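Local coordinates for protein 4-hydroxy-3-methylbut-2-enyl diphosphate reductase, apicoplast (Plasmodium falciparum, PDB 4N7B) that reduces (E)-4-hydroxy-3-methylbut-2-enyl diphosphate to isopentenyl and dimethylallyl diphosphate with an iron-sulfur cluster, ending the MEP route to isoprenoid precursors in the apicoplast, at residues Y223-R228 / N424-K429; I338-H343 / T383-D388; C430-V435 / Q469-N474; K446-S451 / A458-T463; I478-A483 / K493-L498. All blocks are in the same frame, centred on the assembly; numbering follows the deposited sequence. Where two conformers were deposited one is given.

Contact 1 of 5, residues Y223-R228 / N424-K429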
# COMPACT_ATOMS: atom_id res chain seq x y z
N TYR A 223 -19.16 -3.82 13.92
CA TYR A 223 -19.29 -2.90 12.81
C TYR A 223 -18.34 -3.34 11.73
O TYR A 223 -17.12 -3.21 11.86
CB TYR A 223 -18.94 -1.49 13.25
CG TYR A 223 -19.93 -0.86 14.21
CD1 TYR A 223 -21.11 -0.31 13.74
CD2 TYR A 223 -19.66 -0.77 15.57
CE1 TYR A 223 -22.02 0.28 14.60
CE2 TYR A 223 -20.55 -0.17 16.44
CZ TYR A 223 -21.73 0.35 15.94
OH TYR A 223 -22.64 0.95 16.77
N LEU A 224 -18.90 -3.91 10.68
CA LEU A 224 -18.13 -4.31 9.52
C LEU A 224 -18.04 -3.11 8.59
O LEU A 224 -19.05 -2.60 8.09
CB LEU A 224 -18.79 -5.49 8.80
CG LEU A 224 -18.10 -5.96 7.52
CD1 LEU A 224 -16.68 -6.46 7.82
CD2 LEU A 224 -18.93 -7.05 6.85
N ILE A 225 -16.82 -2.66 8.38
CA ILE A 225 -16.59 -1.37 7.76
C ILE A 225 -16.33 -1.49 6.27
O ILE A 225 -15.66 -2.41 5.80
CB ILE A 225 -15.39 -0.68 8.40
CG1 ILE A 225 -15.71 -0.40 9.87
CG2 ILE A 225 -15.10 0.61 7.70
CD1 ILE A 225 -14.51 -0.02 10.72
N ASN A 226 -16.85 -0.51 5.54
CA ASN A 226 -16.61 -0.39 4.13
C ASN A 226 -16.36 1.09 3.91
O ASN A 226 -17.05 1.93 4.49
CB ASN A 226 -17.89 -0.87 3.37
CG ASN A 226 -17.64 -1.12 1.92
OD1 ASN A 226 -16.80 -1.94 1.55
ND2 ASN A 226 -18.41 -0.42 1.06
N PRO A 227 -15.39 1.45 3.08
CA PRO A 227 -14.48 0.56 2.36
C PRO A 227 -13.39 -0.07 3.20
O PRO A 227 -12.98 0.47 4.24
CB PRO A 227 -13.86 1.49 1.31
CG PRO A 227 -13.91 2.82 1.93
CD PRO A 227 -15.19 2.86 2.72
N ARG A 228 -12.91 -1.21 2.72
CA ARG A 228 -11.86 -1.98 3.35
C ARG A 228 -11.27 -2.87 2.30
O ARG A 228 -11.81 -2.97 1.19
CB ARG A 228 -12.43 -2.88 4.45
CG ARG A 228 -13.44 -3.93 3.90
CD ARG A 228 -13.89 -4.90 5.01
NE ARG A 228 -14.72 -5.98 4.50
CZ ARG A 228 -16.04 -5.87 4.28
NH1 ARG A 228 -16.67 -4.74 4.56
NH2 ARG A 228 -16.73 -6.89 3.79
N ASN A 424 -11.82 5.92 11.14
CA ASN A 424 -11.77 7.04 12.07
C ASN A 424 -13.15 7.49 12.52
O ASN A 424 -13.32 7.89 13.67
CB ASN A 424 -11.04 8.23 11.45
CG ASN A 424 -9.56 8.00 11.33
OD1 ASN A 424 -9.01 7.11 11.97
ND2 ASN A 424 -8.89 8.80 10.51
N LYS A 425 -14.13 7.44 11.61
CA LYS A 425 -15.50 7.89 11.91
C LYS A 425 -16.21 6.99 12.89
O LYS A 425 -16.95 7.47 13.74
CB LYS A 425 -16.34 7.92 10.64
CG LYS A 425 -16.61 9.30 10.11
CD LYS A 425 -17.15 9.23 8.69
CE LYS A 425 -16.60 10.35 7.84
NZ LYS A 425 -17.10 10.25 6.44
N ILE A 426 -15.99 5.68 12.77
CA ILE A 426 -16.71 4.71 13.58
C ILE A 426 -15.93 4.22 14.81
O ILE A 426 -16.56 3.90 15.81
CB ILE A 426 -17.16 3.48 12.73
CG1 ILE A 426 -18.09 2.58 13.54
CG2 ILE A 426 -15.97 2.66 12.31
CD1 ILE A 426 -19.33 3.29 14.08
N CYS A 427 -14.60 4.19 14.77
CA CYS A 427 -13.85 3.53 15.86
C CYS A 427 -14.19 4.10 17.25
O CYS A 427 -14.15 3.37 18.23
CB CYS A 427 -12.33 3.55 15.61
SG CYS A 427 -11.62 5.18 15.74
N THR A 428 -14.56 5.37 17.34
CA THR A 428 -14.81 5.98 18.66
C THR A 428 -16.13 5.61 19.30
O THR A 428 -16.40 6.05 20.41
CB THR A 428 -14.67 7.52 18.61
OG1 THR A 428 -15.57 8.06 17.63
CG2 THR A 428 -13.25 7.90 18.24
N LYS A 429 -16.95 4.82 18.62
CA LYS A 429 -18.14 4.22 19.24
C LYS A 429 -17.79 2.85 19.82
O LYS A 429 -18.61 2.21 20.47
CB LYS A 429 -19.24 4.02 18.20
CG LYS A 429 -20.15 5.20 18.03
CD LYS A 429 -19.86 5.94 16.73
CE LYS A 429 -19.93 7.46 16.93
NZ LYS A 429 -21.26 7.90 17.43

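Contact 2 of 5, residues I338-H343 / T383-D388. With F3S (Fe3-s4 cluster), chain B; SO4 (sulfate ion), chain C.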
# COMPACT_ATOMS: atom_id res chain seq x y z
N ILE A 338 8.55 12.50 1.93
CA ILE A 338 8.12 12.09 3.26
C ILE A 338 7.70 10.62 3.25
O ILE A 338 6.77 10.24 2.55
CB ILE A 338 6.91 12.91 3.72
CG1 ILE A 338 7.19 14.41 3.55
CG2 ILE A 338 6.57 12.59 5.15
CD1 ILE A 338 6.05 15.31 3.97
N GLY A 339 8.40 9.78 3.98
CA GLY A 339 8.06 8.37 3.99
C GLY A 339 9.12 7.65 4.77
O GLY A 339 10.05 8.30 5.26
N TYR A 340 9.01 6.33 4.88
CA TYR A 340 9.96 5.55 5.69
C TYR A 340 11.10 5.00 4.85
O TYR A 340 10.88 4.30 3.86
CB TYR A 340 9.21 4.43 6.39
CG TYR A 340 8.17 4.96 7.35
CD1 TYR A 340 8.55 5.50 8.57
CD2 TYR A 340 6.82 4.99 7.01
CE1 TYR A 340 7.62 6.01 9.46
CE2 TYR A 340 5.87 5.50 7.90
CZ TYR A 340 6.28 6.01 9.12
OH TYR A 340 5.36 6.52 10.02
N LYS A 341 12.33 5.35 5.25
CA LYS A 341 13.55 5.10 4.46
C LYS A 341 13.71 3.68 3.92
O LYS A 341 14.27 3.47 2.84
CB LYS A 341 14.78 5.41 5.32
CG LYS A 341 15.01 6.89 5.58
CD LYS A 341 16.37 7.12 6.29
CE LYS A 341 16.50 8.55 6.85
NZ LYS A 341 16.34 9.66 5.82
N ASN A 342 13.25 2.68 4.66
CA ASN A 342 13.49 1.31 4.25
C ASN A 342 12.26 0.61 3.66
O ASN A 342 12.24 -0.62 3.52
CB ASN A 342 14.03 0.51 5.44
CG ASN A 342 15.47 0.88 5.77
OD1 ASN A 342 16.36 0.82 4.92
ND2 ASN A 342 15.70 1.29 7.02
N HIS A 343 11.24 1.38 3.30
CA HIS A 343 10.08 0.82 2.60
C HIS A 343 10.38 0.77 1.10
O HIS A 343 10.83 1.77 0.54
CB HIS A 343 8.83 1.68 2.86
CG HIS A 343 7.55 1.01 2.46
ND1 HIS A 343 7.15 0.91 1.15
CD2 HIS A 343 6.59 0.41 3.20
CE1 HIS A 343 5.99 0.28 1.09
NE2 HIS A 343 5.63 -0.04 2.33
N THR A 383 2.60 6.68 -0.45
CA THR A 383 1.16 6.64 -0.74
C THR A 383 0.31 6.16 0.41
O THR A 383 -0.89 6.40 0.44
CB THR A 383 0.86 5.71 -1.93
OG1 THR A 383 1.24 4.37 -1.60
CG2 THR A 383 1.60 6.15 -3.15
N THR A 384 0.93 5.48 1.37
CA THR A 384 0.22 4.76 2.42
C THR A 384 0.43 5.32 3.84
O THR A 384 0.17 4.62 4.81
CB THR A 384 0.69 3.31 2.44
OG1 THR A 384 2.12 3.29 2.44
CG2 THR A 384 0.16 2.55 1.23
N LEU A 385 0.84 6.57 3.96
CA LEU A 385 1.08 7.15 5.28
C LEU A 385 -0.21 7.30 6.10
O LEU A 385 -1.32 7.24 5.58
CB LEU A 385 1.74 8.52 5.12
CG LEU A 385 3.12 8.50 4.48
CD1 LEU A 385 3.70 9.90 4.47
CD2 LEU A 385 4.05 7.53 5.22
N SER A 386 -0.04 7.45 7.41
CA SER A 386 -1.07 7.98 8.27
C SER A 386 -1.34 9.40 7.83
O SER A 386 -0.41 10.19 7.69
CB SER A 386 -0.56 8.03 9.71
OG SER A 386 -1.32 8.95 10.46
N MET A 387 -2.60 9.75 7.61
CA MET A 387 -2.95 11.11 7.23
C MET A 387 -2.62 12.06 8.37
O MET A 387 -2.29 13.21 8.13
CB MET A 387 -4.43 11.22 6.89
CG MET A 387 -4.81 10.43 5.65
SD MET A 387 -6.47 10.87 5.07
CE MET A 387 -7.47 10.07 6.26
N ASP A 388 -2.71 11.57 9.60
CA ASP A 388 -2.43 12.41 10.77
C ASP A 388 -0.95 12.76 10.89
O ASP A 388 -0.62 13.92 11.03
CB ASP A 388 -2.89 11.71 12.03
CG ASP A 388 -4.36 11.34 11.98
OD1 ASP A 388 -5.21 12.26 12.02
OD2 ASP A 388 -4.66 10.13 11.86
FE1 F3S B . -3.35 0.39 -3.42
FE3 F3S B . -2.03 1.86 -5.26
FE4 F3S B . -2.86 2.92 -2.93
S1 F3S B . -1.52 -0.14 -4.50
S2 F3S B . -2.83 1.26 -1.44
S3 F3S B . -4.10 2.13 -4.59
S4 F3S B . -0.98 3.34 -3.98
S SO4 C . 2.08 -1.26 1.85
O1 SO4 C . 2.61 -0.57 0.68
O2 SO4 C . 1.45 -2.52 1.43
O3 SO4 C . 3.20 -1.53 2.74
O4 SO4 C . 1.09 -0.45 2.58
O HOH W 1 2.57 7.78 8.76

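Contact 3 of 5, residues C430-V435 / Q469-N474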
# COMPACT_ATOMS: atom_id res chain seq x y z
N CYS A 430 -16.57 2.40 19.54
CA CYS A 430 -16.15 1.02 19.82
C CYS A 430 -15.14 0.90 20.97
O CYS A 430 -14.51 1.87 21.36
CB CYS A 430 -15.54 0.42 18.56
SG CYS A 430 -16.70 0.33 17.13
N ASP A 431 -14.99 -0.32 21.48
CA ASP A 431 -14.07 -0.65 22.56
C ASP A 431 -12.78 -1.24 22.01
O ASP A 431 -11.75 -1.23 22.66
CB ASP A 431 -14.73 -1.67 23.48
CG ASP A 431 -16.09 -1.22 23.98
OD1 ASP A 431 -16.19 -0.12 24.55
OD2 ASP A 431 -17.07 -1.97 23.79
N LEU A 432 -12.86 -1.78 20.79
CA LEU A 432 -11.71 -2.41 20.17
C LEU A 432 -11.80 -2.33 18.65
O LEU A 432 -12.88 -2.54 18.07
CB LEU A 432 -11.65 -3.87 20.58
CG LEU A 432 -10.62 -4.69 19.81
CD1 LEU A 432 -9.21 -4.34 20.31
CD2 LEU A 432 -10.89 -6.17 19.96
N THR A 433 -10.67 -2.10 18.01
CA THR A 433 -10.57 -2.13 16.56
C THR A 433 -9.72 -3.33 16.13
O THR A 433 -8.61 -3.52 16.63
CB THR A 433 -9.93 -0.84 16.00
OG1 THR A 433 -10.82 0.27 16.17
CG2 THR A 433 -9.61 -1.01 14.52
N ILE A 434 -10.26 -4.14 15.23
CA ILE A 434 -9.49 -5.23 14.64
C ILE A 434 -9.22 -4.93 13.19
O ILE A 434 -10.16 -4.71 12.40
CB ILE A 434 -10.22 -6.57 14.70
CG1 ILE A 434 -10.35 -7.03 16.15
CG2 ILE A 434 -9.45 -7.62 13.91
CD1 ILE A 434 -11.21 -8.25 16.30
N VAL A 435 -7.95 -4.86 12.84
CA VAL A 435 -7.56 -4.65 11.47
C VAL A 435 -7.00 -5.95 10.96
O VAL A 435 -6.06 -6.50 11.54
CB VAL A 435 -6.48 -3.59 11.32
CG1 VAL A 435 -6.10 -3.46 9.86
CG2 VAL A 435 -6.97 -2.27 11.88
N GLN A 469 -8.44 -14.86 21.69
CA GLN A 469 -9.86 -14.66 21.97
C GLN A 469 -10.15 -14.11 23.36
O GLN A 469 -11.26 -13.65 23.65
CB GLN A 469 -10.64 -15.96 21.73
CG GLN A 469 -10.69 -16.31 20.23
CD GLN A 469 -11.32 -17.66 19.92
OE1 GLN A 469 -12.15 -18.18 20.68
NE2 GLN A 469 -10.92 -18.25 18.81
N GLN A 470 -9.13 -14.12 24.22
CA GLN A 470 -9.27 -13.59 25.57
C GLN A 470 -9.45 -12.08 25.55
O GLN A 470 -10.00 -11.52 26.48
CB GLN A 470 -8.04 -13.92 26.43
CG GLN A 470 -8.05 -15.33 27.00
CD GLN A 470 -9.33 -15.64 27.79
OE1 GLN A 470 -9.60 -15.03 28.83
NE2 GLN A 470 -10.12 -16.59 27.28
N ILE A 471 -8.97 -11.42 24.50
CA ILE A 471 -9.03 -9.97 24.48
C ILE A 471 -10.43 -9.47 24.15
O ILE A 471 -10.64 -8.26 24.07
CB ILE A 471 -8.06 -9.35 23.46
CG1 ILE A 471 -8.63 -9.45 22.05
CG2 ILE A 471 -6.68 -9.99 23.56
CD1 ILE A 471 -7.76 -8.84 21.00
N LEU A 472 -11.37 -10.39 23.93
CA LEU A 472 -12.75 -10.03 23.62
C LEU A 472 -13.59 -9.99 24.89
O LEU A 472 -14.75 -9.58 24.88
CB LEU A 472 -13.37 -11.03 22.66
CG LEU A 472 -12.71 -11.21 21.29
CD1 LEU A 472 -13.28 -12.45 20.60
CD2 LEU A 472 -12.93 -9.97 20.45
N LYS A 473 -13.00 -10.44 26.00
CA LYS A 473 -13.71 -10.39 27.27
C LYS A 473 -13.90 -8.91 27.59
O LYS A 473 -12.96 -8.11 27.50
CB LYS A 473 -12.91 -11.10 28.37
CG LYS A 473 -13.79 -11.94 29.29
CD LYS A 473 -13.47 -11.71 30.77
CE LYS A 473 -12.66 -12.84 31.37
NZ LYS A 473 -12.44 -12.65 32.84
N ASN A 474 -15.14 -8.53 27.92
CA ASN A 474 -15.45 -7.13 28.24
C ASN A 474 -15.47 -6.17 27.04
O ASN A 474 -15.63 -4.96 27.22
CB ASN A 474 -14.48 -6.56 29.30
CG ASN A 474 -14.32 -7.48 30.52
OD1 ASN A 474 -13.21 -7.61 31.06
ND2 ASN A 474 -15.42 -8.11 30.95

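Contact 4 of 5, residues K446-S451 / A458-T463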
# COMPACT_ATOMS: atom_id res chain seq x y z
N LYS A 446 -0.96 1.49 9.63
CA LYS A 446 -1.44 2.86 9.82
C LYS A 446 -2.92 2.88 10.18
O LYS A 446 -3.42 3.84 10.78
CB LYS A 446 -1.14 3.75 8.60
CG LYS A 446 0.35 3.83 8.27
CD LYS A 446 1.15 4.35 9.47
CE LYS A 446 2.63 3.95 9.38
NZ LYS A 446 3.34 4.18 10.71
N LEU A 447 -3.64 1.81 9.84
CA LEU A 447 -5.05 1.74 10.23
C LEU A 447 -5.10 1.52 11.73
O LEU A 447 -5.84 2.18 12.45
CB LEU A 447 -5.77 0.61 9.50
CG LEU A 447 -6.15 0.93 8.06
CD1 LEU A 447 -6.69 -0.31 7.39
CD2 LEU A 447 -7.17 2.03 8.02
N VAL A 448 -4.32 0.56 12.21
CA VAL A 448 -4.25 0.32 13.65
C VAL A 448 -3.91 1.61 14.39
O VAL A 448 -4.52 1.96 15.41
CB VAL A 448 -3.16 -0.72 13.96
CG1 VAL A 448 -2.72 -0.64 15.44
CG2 VAL A 448 -3.66 -2.08 13.62
N TYR A 449 -2.91 2.31 13.87
CA TYR A 449 -2.45 3.54 14.51
C TYR A 449 -3.54 4.61 14.52
O TYR A 449 -3.69 5.34 15.50
CB TYR A 449 -1.24 4.04 13.74
CG TYR A 449 -0.60 5.32 14.23
CD1 TYR A 449 0.26 5.32 15.32
CD2 TYR A 449 -0.80 6.51 13.55
CE1 TYR A 449 0.89 6.48 15.74
CE2 TYR A 449 -0.19 7.67 13.96
CZ TYR A 449 0.66 7.65 15.07
OH TYR A 449 1.29 8.80 15.47
N SER A 450 -4.29 4.71 13.43
CA SER A 450 -5.35 5.73 13.33
C SER A 450 -6.35 5.56 14.46
O SER A 450 -6.82 6.53 15.03
CB SER A 450 -6.08 5.62 11.98
OG SER A 450 -5.21 5.91 10.89
N SER A 451 -6.70 4.31 14.76
CA SER A 451 -7.62 4.03 15.87
C SER A 451 -6.99 4.35 17.23
O SER A 451 -7.65 4.87 18.13
CB SER A 451 -8.04 2.56 15.83
OG SER A 451 -8.83 2.19 16.95
N ALA A 458 -6.37 -1.19 19.44
CA ALA A 458 -6.46 -1.76 18.11
C ALA A 458 -5.39 -2.83 17.96
O ALA A 458 -4.35 -2.77 18.60
CB ALA A 458 -6.27 -0.69 17.08
N VAL A 459 -5.67 -3.82 17.12
CA VAL A 459 -4.74 -4.91 16.89
C VAL A 459 -4.78 -5.24 15.42
O VAL A 459 -5.82 -5.17 14.79
CB VAL A 459 -5.14 -6.21 17.67
CG1 VAL A 459 -4.96 -6.04 19.14
CG2 VAL A 459 -6.59 -6.61 17.35
N LEU A 460 -3.62 -5.63 14.90
CA LEU A 460 -3.47 -6.04 13.53
C LEU A 460 -3.32 -7.55 13.54
O LEU A 460 -2.42 -8.06 14.18
CB LEU A 460 -2.22 -5.41 12.95
CG LEU A 460 -1.94 -5.86 11.52
CD1 LEU A 460 -3.03 -5.34 10.60
CD2 LEU A 460 -0.59 -5.35 11.10
N LEU A 461 -4.20 -8.25 12.84
CA LEU A 461 -4.18 -9.71 12.83
C LEU A 461 -4.25 -10.22 11.40
O LEU A 461 -5.08 -9.77 10.60
CB LEU A 461 -5.37 -10.27 13.63
CG LEU A 461 -5.40 -9.89 15.11
CD1 LEU A 461 -6.69 -10.41 15.74
CD2 LEU A 461 -4.18 -10.44 15.84
N ASN A 462 -3.38 -11.17 11.08
CA ASN A 462 -3.25 -11.68 9.74
C ASN A 462 -4.45 -12.56 9.41
O ASN A 462 -4.99 -12.51 8.30
CB ASN A 462 -1.93 -12.45 9.60
CG ASN A 462 -1.53 -12.68 8.15
OD1 ASN A 462 -1.56 -11.77 7.32
ND2 ASN A 462 -1.13 -13.91 7.85
N THR A 463 -4.87 -13.34 10.41
CA THR A 463 -5.92 -14.34 10.24
C THR A 463 -6.61 -14.59 11.59
O THR A 463 -6.03 -14.29 12.63
CB THR A 463 -5.31 -15.65 9.70
OG1 THR A 463 -6.34 -16.58 9.41
CG2 THR A 463 -4.41 -16.28 10.72

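Contact 5 of 5, residues I478-A483 / K493-L498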
# COMPACT_ATOMS: atom_id res chain seq x y z
N ILE A 478 -17.02 -3.75 18.49
CA ILE A 478 -15.83 -3.92 17.69
C ILE A 478 -15.96 -3.25 16.32
O ILE A 478 -16.95 -3.42 15.60
CB ILE A 478 -15.57 -5.40 17.48
CG1 ILE A 478 -15.31 -6.06 18.82
CG2 ILE A 478 -14.42 -5.62 16.51
CD1 ILE A 478 -15.33 -7.56 18.75
N ALA A 479 -14.93 -2.50 15.97
CA ALA A 479 -14.79 -1.93 14.65
C ALA A 479 -13.93 -2.90 13.85
O ALA A 479 -12.79 -3.20 14.25
CB ALA A 479 -14.09 -0.58 14.77
N LEU A 480 -14.45 -3.45 12.75
CA LEU A 480 -13.67 -4.42 11.98
C LEU A 480 -13.39 -3.91 10.58
O LEU A 480 -14.32 -3.60 9.84
CB LEU A 480 -14.37 -5.77 11.92
CG LEU A 480 -13.76 -6.84 11.01
CD1 LEU A 480 -12.40 -7.32 11.54
CD2 LEU A 480 -14.72 -8.02 10.87
N THR A 481 -12.11 -3.79 10.23
CA THR A 481 -11.73 -3.40 8.88
C THR A 481 -10.54 -4.21 8.38
O THR A 481 -10.10 -5.14 9.04
CB THR A 481 -11.43 -1.91 8.77
OG1 THR A 481 -11.26 -1.57 7.39
CG2 THR A 481 -10.19 -1.56 9.51
N SER A 482 -10.01 -3.87 7.21
CA SER A 482 -8.92 -4.64 6.66
C SER A 482 -8.11 -3.78 5.73
O SER A 482 -8.62 -2.82 5.15
CB SER A 482 -9.45 -5.88 5.92
OG SER A 482 -10.30 -5.47 4.86
N ALA A 483 -6.83 -4.12 5.60
CA ALA A 483 -5.89 -3.34 4.81
C ALA A 483 -6.11 -3.53 3.32
O ALA A 483 -6.84 -4.42 2.89
CB ALA A 483 -4.49 -3.72 5.17
N LYS A 493 -13.85 -14.66 7.78
CA LYS A 493 -13.64 -15.60 8.87
C LYS A 493 -13.80 -14.89 10.22
O LYS A 493 -14.33 -15.45 11.18
CB LYS A 493 -12.24 -16.21 8.77
CG LYS A 493 -11.99 -16.98 7.48
CD LYS A 493 -10.71 -17.80 7.58
CE LYS A 493 -10.45 -18.56 6.29
NZ LYS A 493 -9.28 -19.51 6.38
N PHE A 494 -13.35 -13.65 10.30
CA PHE A 494 -13.58 -12.86 11.51
C PHE A 494 -15.08 -12.64 11.72
O PHE A 494 -15.60 -12.84 12.81
CB PHE A 494 -12.85 -11.53 11.46
CG PHE A 494 -11.41 -11.61 11.95
CD1 PHE A 494 -11.11 -11.55 13.30
CD2 PHE A 494 -10.36 -11.75 11.04
CE1 PHE A 494 -9.79 -11.62 13.74
CE2 PHE A 494 -9.04 -11.83 11.48
CZ PHE A 494 -8.76 -11.77 12.82
N VAL A 495 -15.78 -12.24 10.66
CA VAL A 495 -17.20 -11.99 10.80
C VAL A 495 -17.88 -13.27 11.26
O VAL A 495 -18.70 -13.25 12.17
CB VAL A 495 -17.81 -11.54 9.47
CG1 VAL A 495 -19.33 -11.55 9.55
CG2 VAL A 495 -17.27 -10.17 9.11
N ASN A 496 -17.50 -14.39 10.67
CA ASN A 496 -18.12 -15.66 11.02
C ASN A 496 -17.86 -16.05 12.48
O ASN A 496 -18.77 -16.44 13.20
CB ASN A 496 -17.64 -16.75 10.06
CG ASN A 496 -18.02 -18.14 10.54
OD1 ASN A 496 -19.14 -18.60 10.31
ND2 ASN A 496 -17.10 -18.80 11.22
N LEU A 497 -16.62 -15.92 12.93
CA LEU A 497 -16.29 -16.24 14.31
C LEU A 497 -17.05 -15.33 15.28
O LEU A 497 -17.66 -15.81 16.23
CB LEU A 497 -14.79 -16.08 14.52
CG LEU A 497 -14.27 -16.29 15.94
CD1 LEU A 497 -14.31 -17.76 16.28
CD2 LEU A 497 -12.87 -15.71 16.11
N LEU A 498 -17.02 -14.03 15.05
CA LEU A 498 -17.54 -13.06 16.03
C LEU A 498 -19.06 -12.93 16.11
O LEU A 498 -19.57 -12.60 17.18
CB LEU A 498 -16.93 -11.68 15.77
CG LEU A 498 -15.40 -11.60 16.02
CD1 LEU A 498 -14.85 -10.26 15.58
CD2 LEU A 498 -15.06 -11.85 17.47

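Contact 1 of 5, residues Y223-R228 / N424-K429
I426 carries its CG1 arm anti to the backbone N (chi1 -171°), and Y223 holds its ring beside its own backbone N (chi1 -69°); together these torsions lay the ethyl branch of the isoleucine over one face of the tyrosine. The end methyl I426 CD1 stands 4.0 Å from the centroid of the Y223 ring and 8° off its normal, a CH-pi contact over the ring centre. Behind it, I426 CG1 touches Y223 CG at 4.0 Å. The second branch goes to the next residue but one on the strand: I426 CG2 meets I225 CD1 at 3.4 Å, tight for two methyl groups, the two isoleucines lying alongside and pointing opposite ways. One residue near the C-terminal end of helix 414-427 is thus forked over strand 221-226, an inner strand of the five-stranded parallel sheet. I225 also packs on A422 and L423 of the same helix, and I426 on F510 of strand 506-511. Further along, R228 NH1 bonds back to I225 O at 2.8 Å, while its NH2 pairs with E488. No hydrogen bond crosses between 223-228 and 424-429, so this helix-on-sheet join rests on aliphatic packing and the polarisable tyrosine face.

Contact 2 of 5, residues I338-H343 / T383-D388
L385 spreads its two methyls between I338 and Y340, joining the loops that follow neighbouring strands 334-338 and 377-381 of a four-stranded parallel sheet, one of three alpha/beta units round the iron-sulfur cluster. The leucine runs at about a right angle to I338: L385 CD1 lies 4.0 Å from I338 CG2 and also faces the carbonyl, 3.6 Å from I338 O. Its other methyl, L385 CD2, approaches the Y340 ring at a slant, nearest Y340 CE2 at 3.8 Å. The tyrosine hydroxyl bonds to K446 and, weakly, to a water that accepts from S386 N, a polar bridge beside the apolar contact.

Beyond Y340 a type I turn leads to H343, which faces a sulfate. A chi1 of -166° swings the imidazole out with its edge to the anion: H343 NE2 donates to SO4 O3 over 2.9 Å, nearly straight at 170°, while ND1 caps helix 344-350 through E345 N. H260 ND1 and the backbone N atoms of S442 and N443 also bind this anion, consistent with a place for the substrate diphosphate. T384 CG2 approaches from the other loop, 3.4 Å from SO4 O4. T383, whose hydroxyl also bonds to E345, sets OG1 3.4 Å from S4 of the three-iron, four-sulfur cluster.

Contact 3 of 5, residues C430-V435 / Q469-N474
L432 pushes its CD2 methyl against the ends of two consecutive side chains, 4.2 Å from I471 CD1 and 4.3 Å from L472 CD2. A chi1 of 171° extends the branch from strand 432-436 toward the short 3-10 segment 469-472. The tight turn of that segment, marked by the bond from L472 N to Q469 O (3.3 Å), brings I471 and L472 together as neighbours over the same leucine. I471 lies at the margin and stays partly exposed, whereas L472 is buried and packs further on I478, F503 and Y505. The piece thus covers one face of the five-stranded parallel sheet near the start of strand 432-436, just before the chain enters strand 477-482. Nearby, D431 OD2 takes the backbone N atoms of N476 and K477, fixing the start of that strand. Across 430-435 and 469-474 themselves the nearest atoms are all methyl carbons, at ordinary van der Waals distances, so the attachment is hydrophobic and without the directional hold of a hydrogen bond.

Contact 4 of 5, residues K446-S451 / A458-T463
Within 446-451, V448 is the first residue to touch the strand, and both its methyls are used. With CG1 anti to the backbone N (chi1 160°), that methyl lies 3.9 Å from A458 CB, while the V448 carbonyl oxygen comes to 3.6 Å from the same A458 CB. The other methyl, V448 CG2, meets L460 CB at 3.7 Å, the two side chains crossing at about a right angle, and rests on the intervening backbone at V459 C. Helix and strand are consecutive parts of a beta-alpha-beta unit, 432-436, 442-452 and 458-461; their short axes run nearly antiparallel (167°) and approach to 7.6 Å, with the single methyl of A458 turned toward the helix. V435 of the first strand touches V448 and L460 alike, completing the apolar patch. Two residues on, S450 does not touch the strand; its OG donates back to K446 O at 2.7 Å, and the same oxygen also accepts from S450 N, the two donors reaching it from opposite faces of the carbonyl plane. S451 faces the strand again. Its CB and OG each lie 3.9 Å from A458 CB, and the hydroxyl is held by V456 O and T433 OG1 rather than by segment 458-463.

Contact 5 of 5, residues I478-A483 / K493-L498
L480 rests one methyl on helix 493-498: its CD2 lies 3.8 Å from V495 CG2 and 4.0 Å from F494 CB. At chi1 173° the leucine reaches out from the strand; it passes V495 at about a right angle and F494 obliquely. V495 supplies the methyl that stands beside its backbone N, CG2. Its neighbour F494 touches L480 mainly through CB, for the phenyl ring runs on past L480 toward V436, L461 and T463. One helical turn later L498 meets the strand two residues back, with L498 CD1 4.2 Å from I478 CD1, again at roughly a right angle. In this alpha/beta sheet, strand 477-482 is the central one of five parallel strands, and helix 488-499 leads from it to edge strand 506-511, passing over 221-226. The short axes run 158° apart in direction and 10.3 Å apart, a spacing filled by the branched side chains. In the next shell, L480 is flanked by I434 and V436 on one neighbouring strand and by L222 and L224 on the other. L222 also supports I478 and L498. Backbone bonds of A479 to L432 and I434, and of I478 to I221 and Y223, keep the strand in line, while L498 N bonds to F494 O at 2.9 Å within the helix.

In the fold
Contacts 1, 3, 4 and 5 all reach the same five-stranded parallel sheet, whereas contact 2 belongs to another alpha/beta unit and sits by the cluster. Contacts 1 and 5 clothe adjoining strands, 221-226 and 477-482, with helices on opposite faces; contact 3 shares the face of contact 5, and contact 4 that of contact 1. Contact 4 is the surface member, at the edge strand, while the others are buried. Chemistry follows place: apolar packing alone in contacts 3 and 5, with one phenylalanine in the latter, an aromatic face in contact 1, serine hydroxyls beside contact 4, and anion, water and cluster in contact 2. S386 of contact 2 packs on Y449 in the helix of contact 4.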